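Local coordinates for protein acetyl transferase (Salmonella typhimurium, PDB 1S7N) that probably acetylates the N-terminal amino group of ribosomal protein L7/L12, as a GNAT-family acyltransferase that binds coenzyme A, at residues A82-F87 with G100-E105; I8-T13 with S114-A119; H23-H28 with E53-V58. All coordinates share one frame; numbering follows the deposited sequence.

Contact 1, the most central of the three contacts, a strand pair about 5 Å from the chain centre (centre to centre), connects to both of the others on its two faces. From one face L85 CD2 reaches S116 O of contact 2 at 3.5 Å; from the other V84 CG2 meets L27 CD1 of contact 3 at 3.6 Å. Contacts 2 and 3 do not touch: their centres lie 23 Å apart and their nearest atoms about 10 Å. Coenzyme A binds to contacts 1 and 2 together, its pantetheine arm along 100-105 and its pyrophosphate at the 114 end of 114-119. Contact 3 is remote from this site, the side chain of L27 being about 12 Å from the cofactor.

Contact 1 (A82-F87 with G100-E105); sequences AGVLSF and GYWLDE. With COA (coenzyme A), chain F.
V84 and W102 bond to each other twice through their backbones, V84 N to W102 O at 2.8 Å and W102 N to V84 O at 3.0 Å. S86 and G100 form the next reciprocal pair along this antiparallel hairpin, with S86 N 2.9 Å from G100 O. Beyond the strand end, D104 N gives an almost straight bond to A82 O, 2.8 Å long with 173° at the hydrogen. The donors and acceptors left over point to the outer flanks. L85 pairs with Y73 of strand 71-77, where A82 and G83 both face I75 in a classic beta bulge. On the other flank, where strand 132-138 is the sheet neighbour, coenzyme A takes two of the bonds: its N4P donates to Y101 O at 2.7 Å, and L103 N donates to its O9P at 2.8 Å. D104 is held at its polar end by K33, N34 and S106 N, and Y101 OH by S144.

Side chains reinforce the pairing on both faces. The indole of W102, with CG lodged between the backbone N and carbonyl carbon (chi1 61°), turns back over V84, whose CG2 sits 3.4 Å above the ring plane, towards its rim. Opposite, L85 CD1 comes up at the edge of the Y101 ring and lies 4.1 Å from Y101 CB.

Pantetheine amides thus bond to the strand much as an additional strand would, the GNAT way of holding the cofactor arm. Because these two bonds use main-chain atoms, they are independent of side-chain identity, so the strand's main-chain geometry probably matters for placing the arm, alongside the side-chain contacts of Y101 and L103.

Contact 2 (I8-T13 with S114-A119); sequences IPVSTT and SQSLQA. With COA (coenzyme A), chain F.
V10 rests its two methyl groups on successive turns of helix 112-127. With CG1 anti to the backbone N (chi1 179°), that methyl lies 3.7 Å from Q115 O and close to Q115 CB, while CG2 packs 3.8 Å from A119 CB. The same A119 methyl is approached by P9 O at 3.7 Å, and I8 CG2 touches the helix more distantly. This is the tight half, built from van der Waals contacts.

Towards solvent, S11 and Q115 meet mainly through water. One water donates to Q115 OE1 at 3.1 Å and also lies near S11 OG, although at a distance short enough to be doubtful; its link to T13 OG1 is weak. S11 OG is anchored by its own loop, accepting from T13 N at 3.2 Å in an ST turn and bonding to L14 N as well.

At the N-terminal end of 114-119, away from this packing, S114 OG donates to the coenzyme A phosphate oxygen O1A at 2.6 Å, and S114 N adds weak bonds to O1A and O2A. The helix lies with S116 against L16 and I75 of the sheet, L117 against V147 of helix 142-150, and A119 against the edge strand 7-9, which is paired to strand 14-18.

Contact 3 (H23-H28 with E53-V58); sequences HVPALH and ETRKHV
T54 OG1 is gripped by H28 ND1 from the facing helix and, weakly, by S50 O, just before the start of helix 51-67. H28 ND1 and T54 OG1 lie 2.5 Å apart, too short to be taken literally, and the geometry leaves the donor undecided. The hydroxyl lies at the edge of the imidazole, near its plane, so the ring meets it with its nitrogen and not with a face.

Around this polar point V24 packs against both a guanidinium and aliphatic side chains. Its CB lies 3.4 Å above the R55 guanidinium plane, offset towards the rim, and its CG1 is 3.5 Å from R55 NH2. The arginine, extended to CD and then bent at chi3 (-61°), passes across V24 at about a right angle and brings NH2 to 3.5 Å from P25 CD. NH1 is held by a salt bridge to E21. Deeper in, V58 CB meets V24 CG2 at 3.9 Å, and V58 CG2 meets L27 CD2 at 3.8 Å.

Helices 24-38 and 51-67 thus join at a steep angle, 112° between the local axes 9.7 Å apart. The chemistry is divided: a histidine-threonine contact of doubtful length, an ion-paired arginine laid over valine, and beside both a valine-leucine core that continues through L27 onto the sheet.

Contact 1 (A82-F87 with G100-E105)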
loop_
_atom_site.group_PDB
_atom_site.type_symbol
_atom_site.label_atom_id
_atom_site.label_comp_id
_atom_site.label_asym_id
_atom_site.label_seq_id
_atom_site.Cartn_x
_atom_site.Cartn_y
_atom_site.Cartn_z
ATOM N N ALA B 82 10.094 22.221 -11.023
ATOM C CA ALA B 82 10.532 22.556 -9.682
ATOM C C ALA B 82 10.422 21.443 -8.644
ATOM O O ALA B 82 10.915 21.589 -7.494
ATOM C CB ALA B 82 9.720 23.776 -9.200
ATOM N N GLY B 83 9.718 20.381 -9.024
ATOM C CA GLY B 83 9.473 19.298 -8.085
ATOM C C GLY B 83 8.448 18.267 -8.580
ATOM O O GLY B 83 7.991 18.327 -9.711
ATOM N N VAL B 84 8.096 17.317 -7.715
ATOM C CA VAL B 84 7.173 16.225 -8.078
ATOM C C VAL B 84 6.144 16.037 -6.966
ATOM O O VAL B 84 6.493 16.113 -5.780
ATOM C CB VAL B 84 7.961 14.858 -8.275
ATOM C CG1 VAL B 84 6.990 13.702 -8.712
ATOM C CG2 VAL B 84 9.070 15.064 -9.339
ATOM N N LEU B 85 4.878 15.876 -7.380
ATOM C CA LEU B 85 3.745 15.631 -6.490
ATOM C C LEU B 85 3.023 14.442 -7.150
ATOM O O LEU B 85 2.647 14.480 -8.342
ATOM C CB LEU B 85 2.827 16.842 -6.397
ATOM C CG LEU B 85 1.464 16.703 -5.698
ATOM C CD1 LEU B 85 1.616 16.133 -4.301
ATOM C CD2 LEU B 85 0.699 18.092 -5.647
ATOM N N SER B 86 2.819 13.411 -6.366
ATOM C CA SER B 86 2.235 12.183 -6.857
ATOM C C SER B 86 1.221 11.507 -5.987
ATOM O O SER B 86 1.130 11.763 -4.773
ATOM C CB SER B 86 3.340 11.149 -7.001
ATOM O OG SER B 86 4.323 11.541 -7.946
ATOM N N PHE B 87 0.426 10.652 -6.602
ATOM C CA PHE B 87 -0.344 9.756 -5.731
ATOM C C PHE B 87 0.459 8.457 -5.959
ATOM O O PHE B 87 0.413 7.900 -7.072
ATOM C CB PHE B 87 -1.787 9.577 -6.175
ATOM C CG PHE B 87 -2.649 10.794 -5.903
ATOM C CD1 PHE B 87 -2.559 11.470 -4.689
ATOM C CD2 PHE B 87 -3.561 11.240 -6.865
ATOM C CE1 PHE B 87 -3.380 12.582 -4.436
ATOM C CE2 PHE B 87 -4.410 12.390 -6.631
ATOM C CZ PHE B 87 -4.311 13.039 -5.424
ATOM N N GLY B 100 2.801 11.448 -2.366
ATOM C CA GLY B 100 4.254 11.485 -2.223
ATOM C C GLY B 100 4.700 12.790 -2.850
ATOM O O GLY B 100 4.067 13.221 -3.796
ATOM N N TYR B 101 5.783 13.390 -2.372
ATOM C CA TYR B 101 6.304 14.645 -2.964
ATOM C C TYR B 101 7.733 15.022 -2.526
ATOM O O TYR B 101 8.226 14.619 -1.440
ATOM C CB TYR B 101 5.378 15.884 -2.617
ATOM C CG TYR B 101 5.002 16.028 -1.134
ATOM C CD1 TYR B 101 5.960 16.354 -0.164
ATOM C CD2 TYR B 101 3.698 15.709 -0.680
ATOM C CE1 TYR B 101 5.629 16.304 1.233
ATOM C CE2 TYR B 101 3.358 15.675 0.712
ATOM C CZ TYR B 101 4.356 15.961 1.669
ATOM O OH TYR B 101 4.073 15.843 3.027
ATOM N N TRP B 102 8.336 15.859 -3.365
ATOM C CA TRP B 102 9.610 16.466 -3.087
ATOM C C TRP B 102 9.733 17.659 -4.013
ATOM O O TRP B 102 9.103 17.712 -5.084
ATOM C CB TRP B 102 10.795 15.484 -3.266
ATOM C CG TRP B 102 10.938 14.933 -4.668
ATOM C CD1 TRP B 102 10.422 13.747 -5.149
ATOM C CD2 TRP B 102 11.799 15.432 -5.690
ATOM N NE1 TRP B 102 10.944 13.481 -6.395
ATOM C CE2 TRP B 102 11.789 14.492 -6.745
ATOM C CE3 TRP B 102 12.567 16.587 -5.821
ATOM C CZ2 TRP B 102 12.531 14.667 -7.911
ATOM C CZ3 TRP B 102 13.311 16.777 -6.996
ATOM C CH2 TRP B 102 13.286 15.823 -8.021
ATOM N N LEU B 103 10.544 18.610 -3.562
ATOM C CA LEU B 103 10.837 19.851 -4.267
ATOM C C LEU B 103 12.335 20.039 -4.492
ATOM O O LEU B 103 13.147 19.521 -3.746
ATOM C CB LEU B 103 10.370 21.046 -3.421
ATOM C CG LEU B 103 8.925 21.588 -3.461
ATOM C CD1 LEU B 103 8.822 22.882 -2.570
ATOM C CD2 LEU B 103 8.594 21.987 -4.904
ATOM N N ASP B 104 12.688 20.763 -5.533
ATOM C CA ASP B 104 14.077 21.090 -5.731
ATOM C C ASP B 104 14.406 21.929 -4.496
ATOM O O ASP B 104 13.617 22.764 -4.078
ATOM C CB ASP B 104 14.279 21.927 -6.978
ATOM C CG ASP B 104 15.685 22.518 -7.010
ATOM O OD1 ASP B 104 15.915 23.460 -6.232
ATOM O OD2 ASP B 104 16.550 22.008 -7.750
ATOM N N GLU B 105 15.575 21.693 -3.916
ATOM C CA GLU B 105 15.914 22.329 -2.657
ATOM C C GLU B 105 15.814 23.837 -2.627
ATOM O O GLU B 105 15.445 24.401 -1.598
ATOM C CB GLU B 105 17.331 21.886 -2.154
ATOM C CG GLU B 105 17.620 22.257 -0.694
ATOM C CD GLU B 105 19.075 21.934 -0.305
ATOM O OE1 GLU B 105 19.838 21.567 -1.206
ATOM O OE2 GLU B 105 19.468 22.034 0.869
HETATM N N1A COA F . 1.216 28.907 1.443
HETATM C C2A COA F . 1.798 28.165 2.436
HETATM N N3A COA F . 3.043 28.341 2.948
HETATM C C4A COA F . 3.772 29.386 2.417
HETATM C C5A COA F . 3.256 30.207 1.400
HETATM C C6A COA F . 1.913 29.937 0.910
HETATM N N6A COA F . 1.426 30.719 -0.073
HETATM N N7A COA F . 4.172 31.193 1.006
HETATM C C8A COA F . 5.227 30.988 1.733
HETATM N N9A COA F . 5.010 29.910 2.566
HETATM C C1B COA F . 6.042 29.339 3.472
HETATM C C2B COA F . 5.581 28.841 4.826
HETATM O O2B COA F . 5.744 29.910 5.728
HETATM C C3B COA F . 6.621 27.816 5.150
HETATM O O3B COA F . 7.788 28.483 5.571
HETATM P P3B COA F . 8.819 27.831 6.668
HETATM O O7A COA F . 10.098 28.564 6.350
HETATM O O8A COA F . 8.904 26.346 6.527
HETATM O O9A COA F . 8.203 28.215 7.998
HETATM C C4B COA F . 6.844 27.159 3.787
HETATM O O4B COA F . 6.705 28.209 2.834
HETATM C C5B COA F . 6.025 25.908 3.405
HETATM O O5B COA F . 6.186 25.616 2.013
HETATM P P1A COA F . 5.590 24.212 1.344
HETATM O O1A COA F . 4.325 23.809 2.012
HETATM O O2A COA F . 5.535 24.448 -0.092
HETATM O O3A COA F . 6.708 23.132 1.693
HETATM P P2A COA F . 8.292 23.301 1.743
HETATM O O4A COA F . 8.811 24.308 0.824
HETATM O O5A COA F . 8.721 23.478 3.127
HETATM O O6A COA F . 8.881 21.866 1.330
HETATM C CBP COA F . 9.008 19.463 1.295
HETATM C CCP COA F . 8.411 20.689 2.011
HETATM C CDP COA F . 8.782 18.188 2.194
HETATM C CEP COA F . 8.273 19.289 -0.099
HETATM C CAP COA F . 10.520 19.712 1.042
HETATM O OAP COA F . 11.193 20.019 2.285
HETATM C C9P COA F . 11.218 18.580 0.326
HETATM O O9P COA F . 11.092 18.402 -0.871
HETATM N N8P COA F . 11.751 17.699 1.195
HETATM C C7P COA F . 12.691 16.690 0.789
HETATM C C6P COA F . 11.941 15.421 0.298
HETATM C C5P COA F . 10.936 14.937 1.307
HETATM O O5P COA F . 11.099 15.063 2.487
HETATM N N4P COA F . 9.708 14.596 0.771
HETATM C C3P COA F . 8.611 14.104 1.614
HETATM C C2P COA F . 8.837 12.667 2.177
HETATM S S1P COA F . 7.332 12.111 3.038
#

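Contact 2 (I8-T13 with S114-A119)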
loop_
_atom_site.group_PDB
_atom_site.type_symbol
_atom_site.label_atom_id
_atom_site.label_comp_id
_atom_site.label_asym_id
_atom_site.label_seq_id
_atom_site.Cartn_x
_atom_site.Cartn_y
_atom_site.Cartn_z
ATOM N N ILE B 8 -3.037 20.893 -14.454
ATOM C CA ILE B 8 -3.962 21.266 -13.394
ATOM C C ILE B 8 -3.424 22.625 -12.937
ATOM O O ILE B 8 -2.298 22.749 -12.399
ATOM C CB ILE B 8 -4.005 20.261 -12.193
ATOM C CG1 ILE B 8 -4.664 18.952 -12.660
ATOM C CG2 ILE B 8 -4.852 20.803 -11.017
ATOM C CD1 ILE B 8 -4.294 17.749 -11.787
ATOM N N PRO B 9 -4.195 23.683 -13.202
ATOM C CA PRO B 9 -3.711 24.984 -12.765
ATOM C C PRO B 9 -3.499 25.095 -11.270
ATOM O O PRO B 9 -4.201 24.475 -10.445
ATOM C CB PRO B 9 -4.790 25.977 -13.265
ATOM C CG PRO B 9 -6.046 25.086 -13.493
ATOM C CD PRO B 9 -5.393 23.815 -14.068
ATOM N N VAL B 10 -2.510 25.893 -10.908
ATOM C CA VAL B 10 -2.252 26.110 -9.511
ATOM C C VAL B 10 -2.216 27.620 -9.249
ATOM O O VAL B 10 -2.862 28.115 -8.320
ATOM C CB VAL B 10 -0.951 25.474 -9.068
ATOM C CG1 VAL B 10 -0.744 25.760 -7.580
ATOM C CG2 VAL B 10 -1.027 23.908 -9.303
ATOM N N SER B 11 -1.430 28.347 -10.040
ATOM C CA SER B 11 -1.388 29.797 -9.850
ATOM C C SER B 11 -0.834 30.487 -11.072
ATOM O O SER B 11 -0.595 29.862 -12.138
ATOM C CB SER B 11 -0.552 30.199 -8.613
ATOM O OG SER B 11 0.829 30.061 -8.932
ATOM N N THR B 12 -0.691 31.804 -10.937
ATOM C CA THR B 12 -0.140 32.601 -12.020
ATOM C C THR B 12 1.243 32.056 -12.419
ATOM O O THR B 12 1.607 32.029 -13.605
ATOM C CB THR B 12 -0.018 34.065 -11.567
ATOM O OG1 THR B 12 0.129 34.082 -10.134
ATOM C CG2 THR B 12 -1.303 34.836 -11.912
ATOM N N THR B 13 1.998 31.572 -11.443
ATOM C CA THR B 13 3.353 31.083 -11.743
ATOM C C THR B 13 3.483 29.567 -11.642
ATOM O O THR B 13 4.508 28.989 -12.069
ATOM C CB THR B 13 4.367 31.694 -10.732
ATOM O OG1 THR B 13 3.881 31.474 -9.402
ATOM C CG2 THR B 13 4.547 33.218 -10.964
ATOM N N SER B 114 2.501 23.264 -0.728
ATOM C CA SER B 114 1.166 23.401 -0.127
ATOM C C SER B 114 0.128 23.804 -1.184
ATOM O O SER B 114 -0.962 23.224 -1.250
ATOM C CB SER B 114 1.134 24.421 1.015
ATOM O OG SER B 114 1.738 23.882 2.167
ATOM N N GLN B 115 0.473 24.779 -2.014
ATOM C CA GLN B 115 -0.467 25.225 -3.049
ATOM C C GLN B 115 -0.725 24.137 -4.085
ATOM O O GLN B 115 -1.857 23.944 -4.520
ATOM C CB GLN B 115 0.054 26.453 -3.791
ATOM C CG GLN B 115 0.118 27.683 -2.976
ATOM C CD GLN B 115 0.791 28.798 -3.731
ATOM O OE1 GLN B 115 0.220 29.346 -4.661
ATOM N NE2 GLN B 115 2.026 29.124 -3.357
ATOM N N SER B 116 0.334 23.463 -4.511
ATOM C CA SER B 116 0.170 22.398 -5.519
ATOM C C SER B 116 -0.697 21.281 -4.940
ATOM O O SER B 116 -1.586 20.723 -5.633
ATOM C CB SER B 116 1.543 21.834 -5.911
ATOM O OG SER B 116 2.326 22.815 -6.592
ATOM N N LEU B 117 -0.448 20.953 -3.681
ATOM C CA LEU B 117 -1.209 19.886 -2.990
ATOM C C LEU B 117 -2.679 20.229 -2.885
ATOM O O LEU B 117 -3.558 19.388 -3.133
ATOM C CB LEU B 117 -0.674 19.651 -1.564
ATOM C CG LEU B 117 -1.316 18.524 -0.729
ATOM C CD1 LEU B 117 -1.096 17.177 -1.457
ATOM C CD2 LEU B 117 -0.687 18.444 0.641
ATOM N N GLN B 118 -2.942 21.475 -2.474
ATOM C CA GLN B 118 -4.311 21.991 -2.315
ATOM C C GLN B 118 -5.060 21.922 -3.677
ATOM O O GLN B 118 -6.230 21.530 -3.738
ATOM C CB GLN B 118 -4.211 23.428 -1.751
ATOM C CG GLN B 118 -5.349 23.883 -0.796
ATOM C CD GLN B 118 -5.738 22.920 0.358
ATOM O OE1 GLN B 118 -6.749 22.216 0.250
ATOM N NE2 GLN B 118 -4.958 22.903 1.463
ATOM N N ALA B 119 -4.362 22.287 -4.767
ATOM C CA ALA B 119 -4.948 22.235 -6.108
ATOM C C ALA B 119 -5.205 20.789 -6.558
ATOM O O ALA B 119 -6.201 20.503 -7.205
ATOM C CB ALA B 119 -4.031 22.897 -7.134
HETATM N N1A COA F . 1.216 28.907 1.443
HETATM C C2A COA F . 1.798 28.165 2.436
HETATM N N3A COA F . 3.043 28.341 2.948
HETATM C C4A COA F . 3.772 29.386 2.417
HETATM C C5A COA F . 3.256 30.207 1.400
HETATM C C6A COA F . 1.913 29.937 0.910
HETATM N N6A COA F . 1.426 30.719 -0.073
HETATM N N7A COA F . 4.172 31.193 1.006
HETATM C C8A COA F . 5.227 30.988 1.733
HETATM N N9A COA F . 5.010 29.910 2.566
HETATM C C1B COA F . 6.042 29.339 3.472
HETATM C C2B COA F . 5.581 28.841 4.826
HETATM O O2B COA F . 5.744 29.910 5.728
HETATM C C3B COA F . 6.621 27.816 5.150
HETATM O O3B COA F . 7.788 28.483 5.571
HETATM P P3B COA F . 8.819 27.831 6.668
HETATM O O7A COA F . 10.098 28.564 6.350
HETATM O O8A COA F . 8.904 26.346 6.527
HETATM O O9A COA F . 8.203 28.215 7.998
HETATM C C4B COA F . 6.844 27.159 3.787
HETATM O O4B COA F . 6.705 28.209 2.834
HETATM C C5B COA F . 6.025 25.908 3.405
HETATM O O5B COA F . 6.186 25.616 2.013
HETATM P P1A COA F . 5.590 24.212 1.344
HETATM O O1A COA F . 4.325 23.809 2.012
HETATM O O2A COA F . 5.535 24.448 -0.092
HETATM O O3A COA F . 6.708 23.132 1.693
HETATM P P2A COA F . 8.292 23.301 1.743
HETATM O O4A COA F . 8.811 24.308 0.824
HETATM O O5A COA F . 8.721 23.478 3.127
HETATM O O6A COA F . 8.881 21.866 1.330
HETATM C CBP COA F . 9.008 19.463 1.295
HETATM C CCP COA F . 8.411 20.689 2.011
HETATM C CDP COA F . 8.782 18.188 2.194
HETATM C CEP COA F . 8.273 19.289 -0.099
HETATM C CAP COA F . 10.520 19.712 1.042
HETATM O OAP COA F . 11.193 20.019 2.285
HETATM C C9P COA F . 11.218 18.580 0.326
HETATM O O9P COA F . 11.092 18.402 -0.871
HETATM N N8P COA F . 11.751 17.699 1.195
HETATM C C7P COA F . 12.691 16.690 0.789
HETATM C C6P COA F . 11.941 15.421 0.298
HETATM C C5P COA F . 10.936 14.937 1.307
HETATM O O5P COA F . 11.099 15.063 2.487
HETATM N N4P COA F . 9.708 14.596 0.771
HETATM C C3P COA F . 8.611 14.104 1.614
HETATM C C2P COA F . 8.837 12.667 2.177
HETATM S S1P COA F . 7.332 12.111 3.038
HETATM O O HOH W 1 2.005 30.668 -6.796
#

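Contact 3 (H23-H28 with E53-V58)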
loop_
_atom_site.group_PDB
_atom_site.type_symbol
_atom_site.label_atom_id
_atom_site.label_comp_id
_atom_site.label_asym_id
_atom_site.label_seq_id
_atom_site.Cartn_x
_atom_site.Cartn_y
_atom_site.Cartn_z
ATOM N N HIS B 23 9.384 14.752 -20.298
ATOM C CA HIS B 23 9.934 15.304 -19.044
ATOM C C HIS B 23 11.194 14.570 -18.493
ATOM O O HIS B 23 11.869 15.074 -17.594
ATOM C CB HIS B 23 8.905 15.280 -17.907
ATOM C CG HIS B 23 7.700 16.111 -18.158
ATOM N ND1 HIS B 23 6.429 15.629 -17.961
ATOM C CD2 HIS B 23 7.566 17.386 -18.594
ATOM C CE1 HIS B 23 5.560 16.581 -18.259
ATOM N NE2 HIS B 23 6.232 17.651 -18.643
ATOM N N VAL B 24 11.492 13.396 -19.017
ATOM C CA VAL B 24 12.557 12.611 -18.451
ATOM C C VAL B 24 13.898 13.254 -18.314
ATOM O O VAL B 24 14.401 13.346 -17.209
ATOM C CB VAL B 24 12.604 11.263 -19.137
ATOM C CG1 VAL B 24 13.957 10.506 -18.813
ATOM C CG2 VAL B 24 11.378 10.468 -18.700
ATOM N N PRO B 25 14.474 13.798 -19.399
ATOM C CA PRO B 25 15.805 14.423 -19.245
ATOM C C PRO B 25 15.903 15.472 -18.134
ATOM O O PRO B 25 16.854 15.466 -17.349
ATOM C CB PRO B 25 16.086 15.024 -20.627
ATOM C CG PRO B 25 15.267 14.060 -21.557
ATOM C CD PRO B 25 14.004 13.784 -20.788
ATOM N N ALA B 26 14.958 16.403 -18.109
ATOM C CA ALA B 26 14.975 17.414 -17.079
ATOM C C ALA B 26 14.684 16.813 -15.683
ATOM O O ALA B 26 15.324 17.218 -14.714
ATOM C CB ALA B 26 13.963 18.515 -17.396
ATOM N N LEU B 27 13.756 15.863 -15.571
ATOM C CA LEU B 27 13.516 15.303 -14.243
ATOM C C LEU B 27 14.798 14.553 -13.739
ATOM O O LEU B 27 15.186 14.673 -12.579
ATOM C CB LEU B 27 12.328 14.369 -14.285
ATOM C CG LEU B 27 11.974 13.459 -13.082
ATOM C CD1 LEU B 27 11.603 14.360 -11.855
ATOM C CD2 LEU B 27 10.829 12.510 -13.432
ATOM N N HIS B 28 15.451 13.800 -14.617
ATOM C CA HIS B 28 16.672 13.062 -14.224
ATOM C C HIS B 28 17.678 14.053 -13.705
ATOM O O HIS B 28 18.221 13.874 -12.585
ATOM C CB HIS B 28 17.300 12.305 -15.406
ATOM C CG HIS B 28 18.408 11.370 -15.006
ATOM N ND1 HIS B 28 18.188 10.215 -14.271
ATOM C CD2 HIS B 28 19.747 11.429 -15.223
ATOM C CE1 HIS B 28 19.346 9.605 -14.058
ATOM N NE2 HIS B 28 20.304 10.321 -14.627
ATOM N N GLU B 53 17.364 4.536 -16.879
ATOM C CA GLU B 53 16.637 3.840 -15.842
ATOM C C GLU B 53 15.570 4.764 -15.333
ATOM O O GLU B 53 14.494 4.328 -15.044
ATOM C CB GLU B 53 17.533 3.407 -14.684
ATOM C CG GLU B 53 18.376 2.176 -15.001
ATOM C CD GLU B 53 17.542 0.939 -15.418
ATOM O OE1 GLU B 53 16.524 0.621 -14.731
ATOM O OE2 GLU B 53 17.912 0.280 -16.445
ATOM N N THR B 54 15.874 6.054 -15.192
ATOM C CA THR B 54 14.832 6.998 -14.725
ATOM C C THR B 54 13.662 6.946 -15.706
ATOM O O THR B 54 12.495 7.053 -15.291
ATOM C CB THR B 54 15.375 8.455 -14.684
ATOM O OG1 THR B 54 16.474 8.522 -13.768
ATOM C CG2 THR B 54 14.296 9.461 -14.267
ATOM N N ARG B 55 13.962 6.786 -17.010
ATOM C CA ARG B 55 12.888 6.735 -18.004
ATOM C C ARG B 55 11.958 5.550 -17.752
ATOM O O ARG B 55 10.727 5.672 -17.854
ATOM C CB ARG B 55 13.450 6.672 -19.448
ATOM C CG ARG B 55 12.386 6.792 -20.526
ATOM C CD ARG B 55 13.043 7.060 -21.965
ATOM N NE ARG B 55 13.837 8.317 -22.057
ATOM C CZ ARG B 55 13.297 9.512 -22.291
ATOM N NH1 ARG B 55 11.966 9.615 -22.458
ATOM N NH2 ARG B 55 14.056 10.607 -22.330
ATOM N N LYS B 56 12.541 4.396 -17.419
ATOM C CA LYS B 56 11.708 3.214 -17.190
ATOM C C LYS B 56 10.750 3.515 -16.056
ATOM O O LYS B 56 9.563 3.238 -16.136
ATOM C CB LYS B 56 12.573 1.980 -16.870
ATOM C CG LYS B 56 13.214 1.376 -18.112
ATOM C CD LYS B 56 14.541 0.643 -17.853
ATOM C CE LYS B 56 14.318 -0.842 -17.681
ATOM N NZ LYS B 56 13.403 -1.380 -18.759
ATOM N N HIS B 57 11.256 4.110 -15.012
ATOM C CA HIS B 57 10.382 4.402 -13.907
ATOM C C HIS B 57 9.241 5.322 -14.290
ATOM O O HIS B 57 8.109 5.024 -13.972
ATOM C CB HIS B 57 11.183 4.934 -12.717
ATOM C CG HIS B 57 12.022 3.867 -12.071
ATOM N ND1 HIS B 57 13.263 3.484 -12.563
ATOM C CD2 HIS B 57 11.756 3.023 -11.043
ATOM C CE1 HIS B 57 13.722 2.456 -11.871
ATOM N NE2 HIS B 57 12.827 2.155 -10.943
ATOM N N VAL B 58 9.525 6.412 -14.995
ATOM C CA VAL B 58 8.471 7.341 -15.402
ATOM C C VAL B 58 7.466 6.655 -16.327
ATOM O O VAL B 58 6.233 6.850 -16.258
ATOM C CB VAL B 58 9.074 8.537 -16.152
ATOM C CG1 VAL B 58 8.015 9.351 -16.762
ATOM C CG2 VAL B 58 9.811 9.371 -15.219
#